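Side-chain contact in V-type ATP synthase alpha chain (Nanoarchaeum equitans Kin4-M, PDB 5BN3), which is the A subunit of an archaeal V-type ATP synthase, a P-loop nucleotide-binding protein modelled here with bound ADP and magnesium: residues 185-190 and 357-362. Residues are numbered along the deposited sequence; the frame is centred on the assembly and turned at random.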
loop_
_atom_site.group_PDB
_atom_site.type_symbol
_atom_site.label_atom_id
_atom_site.label_comp_id
_atom_site.label_asym_id
_atom_site.label_seq_id
_atom_site.Cartn_x
_atom_site.Cartn_y
_atom_site.Cartn_z
ATOM N N ARG A 185 17.390 -33.623 3.785
ATOM C CA ARG A 185 17.848 -32.247 3.984
ATOM C C ARG A 185 19.331 -32.082 3.679
ATOM O O ARG A 185 19.865 -30.975 3.731
ATOM C CB ARG A 185 17.566 -31.779 5.415
ATOM C CG ARG A 185 16.092 -31.632 5.747
ATOM C CD ARG A 185 15.891 -31.010 7.118
ATOM N NE ARG A 185 14.476 -30.923 7.465
ATOM C CZ ARG A 185 13.678 -29.924 7.100
ATOM N NH1 ARG A 185 14.158 -28.922 6.376
ATOM N NH2 ARG A 185 12.402 -29.927 7.456
ATOM N N LYS A 186 19.990 -33.189 3.362
ATOM C CA LYS A 186 21.430 -33.188 3.131
ATOM C C LYS A 186 21.732 -33.443 1.661
ATOM O O LYS A 186 21.377 -34.496 1.126
ATOM C CB LYS A 186 22.092 -34.264 3.992
ATOM C CG LYS A 186 23.606 -34.315 3.905
ATOM C CD LYS A 186 24.145 -35.365 4.868
ATOM C CE LYS A 186 25.655 -35.491 4.779
ATOM N NZ LYS A 186 26.171 -36.557 5.684
ATOM N N PRO A 187 22.379 -32.473 1.001
ATOM C CA PRO A 187 22.740 -32.608 -0.416
ATOM C C PRO A 187 23.694 -33.776 -0.631
ATOM O O PRO A 187 24.623 -33.949 0.158
ATOM C CB PRO A 187 23.463 -31.292 -0.721
ATOM C CG PRO A 187 22.962 -30.330 0.311
ATOM C CD PRO A 187 22.744 -31.152 1.545
ATOM N N ARG A 188 23.467 -34.570 -1.674
ATOM C CA ARG A 188 24.333 -35.711 -1.953
ATOM C C ARG A 188 25.647 -35.266 -2.590
ATOM O O ARG A 188 25.650 -34.477 -3.538
ATOM C CB ARG A 188 23.612 -36.741 -2.831
ATOM C CG ARG A 188 22.480 -37.462 -2.104
ATOM C CD ARG A 188 21.732 -38.435 -3.008
ATOM N NE ARG A 188 22.609 -39.449 -3.593
ATOM C CZ ARG A 188 22.975 -40.572 -2.981
ATOM N NH1 ARG A 188 22.550 -40.834 -1.753
ATOM N NH2 ARG A 188 23.772 -41.433 -3.599
ATOM N N PRO A 189 26.770 -35.779 -2.064
ATOM C CA PRO A 189 28.112 -35.373 -2.495
ATOM C C PRO A 189 28.434 -35.791 -3.924
ATOM O O PRO A 189 27.847 -36.738 -4.452
ATOM C CB PRO A 189 29.031 -36.122 -1.523
ATOM C CG PRO A 189 28.239 -37.319 -1.111
ATOM C CD PRO A 189 26.817 -36.835 -1.038
ATOM N N TYR A 190 29.364 -35.065 -4.534
ATOM C CA TYR A 190 29.868 -35.367 -5.868
ATOM C C TYR A 190 31.311 -34.891 -5.915
ATOM O O TYR A 190 31.811 -34.346 -4.931
ATOM C CB TYR A 190 29.027 -34.664 -6.940
ATOM C CG TYR A 190 28.847 -33.183 -6.709
ATOM C CD1 TYR A 190 27.780 -32.705 -5.964
ATOM C CD2 TYR A 190 29.737 -32.263 -7.244
ATOM C CE1 TYR A 190 27.607 -31.359 -5.751
ATOM C CE2 TYR A 190 29.572 -30.913 -7.036
ATOM C CZ TYR A 190 28.505 -30.467 -6.289
ATOM O OH TYR A 190 28.335 -29.121 -6.079
ATOM N N TYR A 357 17.235 -25.019 -5.096
ATOM C CA TYR A 357 17.788 -24.748 -6.425
ATOM C C TYR A 357 19.295 -24.981 -6.560
ATOM O O TYR A 357 19.778 -25.296 -7.646
ATOM C CB TYR A 357 17.425 -23.328 -6.877
ATOM C CG TYR A 357 15.959 -23.159 -7.201
ATOM C CD1 TYR A 357 15.422 -23.690 -8.363
ATOM C CD2 TYR A 357 15.115 -22.466 -6.347
ATOM C CE1 TYR A 357 14.086 -23.538 -8.665
ATOM C CE2 TYR A 357 13.776 -22.309 -6.641
ATOM C CZ TYR A 357 13.270 -22.847 -7.802
ATOM O OH TYR A 357 11.938 -22.695 -8.102
ATOM N N GLU A 358 20.038 -24.833 -5.466
ATOM C CA GLU A 358 21.484 -25.043 -5.510
ATOM C C GLU A 358 21.851 -26.519 -5.672
ATOM O O GLU A 358 23.021 -26.856 -5.855
ATOM C CB GLU A 358 22.154 -24.455 -4.276
ATOM N N ARG A 359 20.851 -27.394 -5.607
ATOM C CA ARG A 359 21.069 -28.823 -5.821
ATOM C C ARG A 359 21.127 -29.161 -7.305
ATOM O O ARG A 359 21.592 -30.232 -7.682
ATOM C CB ARG A 359 19.958 -29.642 -5.162
ATOM C CG ARG A 359 19.932 -29.596 -3.643
ATOM C CD ARG A 359 19.326 -30.881 -3.112
ATOM N NE ARG A 359 18.981 -30.812 -1.696
ATOM C CZ ARG A 359 18.730 -31.875 -0.939
ATOM N NH1 ARG A 359 18.806 -33.093 -1.457
ATOM N NH2 ARG A 359 18.421 -31.720 0.338
ATOM N N SER A 360 20.644 -28.252 -8.145
ATOM C CA SER A 360 20.698 -28.461 -9.586
ATOM C C SER A 360 22.141 -28.363 -10.048
ATOM O O SER A 360 23.009 -27.905 -9.301
ATOM C CB SER A 360 19.853 -27.421 -10.319
ATOM O OG SER A 360 20.439 -26.136 -10.224
ATOM N N GLY A 361 22.408 -28.804 -11.270
ATOM C CA GLY A 361 23.746 -28.693 -11.819
ATOM C C GLY A 361 24.215 -29.951 -12.512
ATOM O O GLY A 361 23.706 -31.043 -12.256
ATOM N N ARG A 362 25.184 -29.784 -13.404
ATOM C CA ARG A 362 25.844 -30.902 -14.058
ATOM C C ARG A 362 27.142 -31.179 -13.305
ATOM O O ARG A 362 27.904 -30.255 -13.013
ATOM C CB ARG A 362 26.131 -30.542 -15.516
ATOM C CG ARG A 362 26.804 -31.632 -16.324
ATOM C CD ARG A 362 26.790 -31.283 -17.802
ATOM N NE ARG A 362 28.122 -30.991 -18.323
ATOM C CZ ARG A 362 28.943 -31.908 -18.821
ATOM N NH1 ARG A 362 28.575 -33.181 -18.856
ATOM N NH2 ARG A 362 30.135 -31.553 -19.277
HETATM O O HOH W 1 25.047 -29.004 -7.216
#
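Arg-359 lays its guanidinium group against the loop around Pro-187, with Pro-187 CA 4.0 Å above the guanidinium plane and over its centre. CG lies beside the backbone N (chi1 -67°), and from there the chain runs extended to NE, long enough to carry the charged end across to the loop, where Pro-187 CA is 6.8 Å from Arg-359 CA. NH2 comes to 3.5 Å from Arg-185 C, while Arg-185 CA sits at the edge of the group, in its plane. No hydrogen bond joins the two segments directly; the flat cation packs on proline, which offers carbon and an N without hydrogen. Both terminal nitrogens of Arg-359 find partners just beyond: NH2 bonds Ile-184 O, and NH1 makes a salt bridge with Glu-306 and a hydrogen bond with Thr-303, so that several bonds fix the rotation of the group. Arg-359 thereby bridges helix 293-309 and the loop between strands 180-183 and 192-193; the latter strand pairs antiparallel with 361-364 in the mixed sheet of the P-loop fold. Arg-359 itself sits in a type I turn from Tyr-357 to Ser-360, where helix 349-357 gives way to strand 361-364. Tyr-357 O accepts from both Ser-360 N and Ser-360 OG, the latter at 2.8 Å; serine's short hydroxyl is well suited to reach back over the turn. Further along, a water donates to Ser-360 O at 3.1 Å and makes a weak bond with Tyr-190 OH.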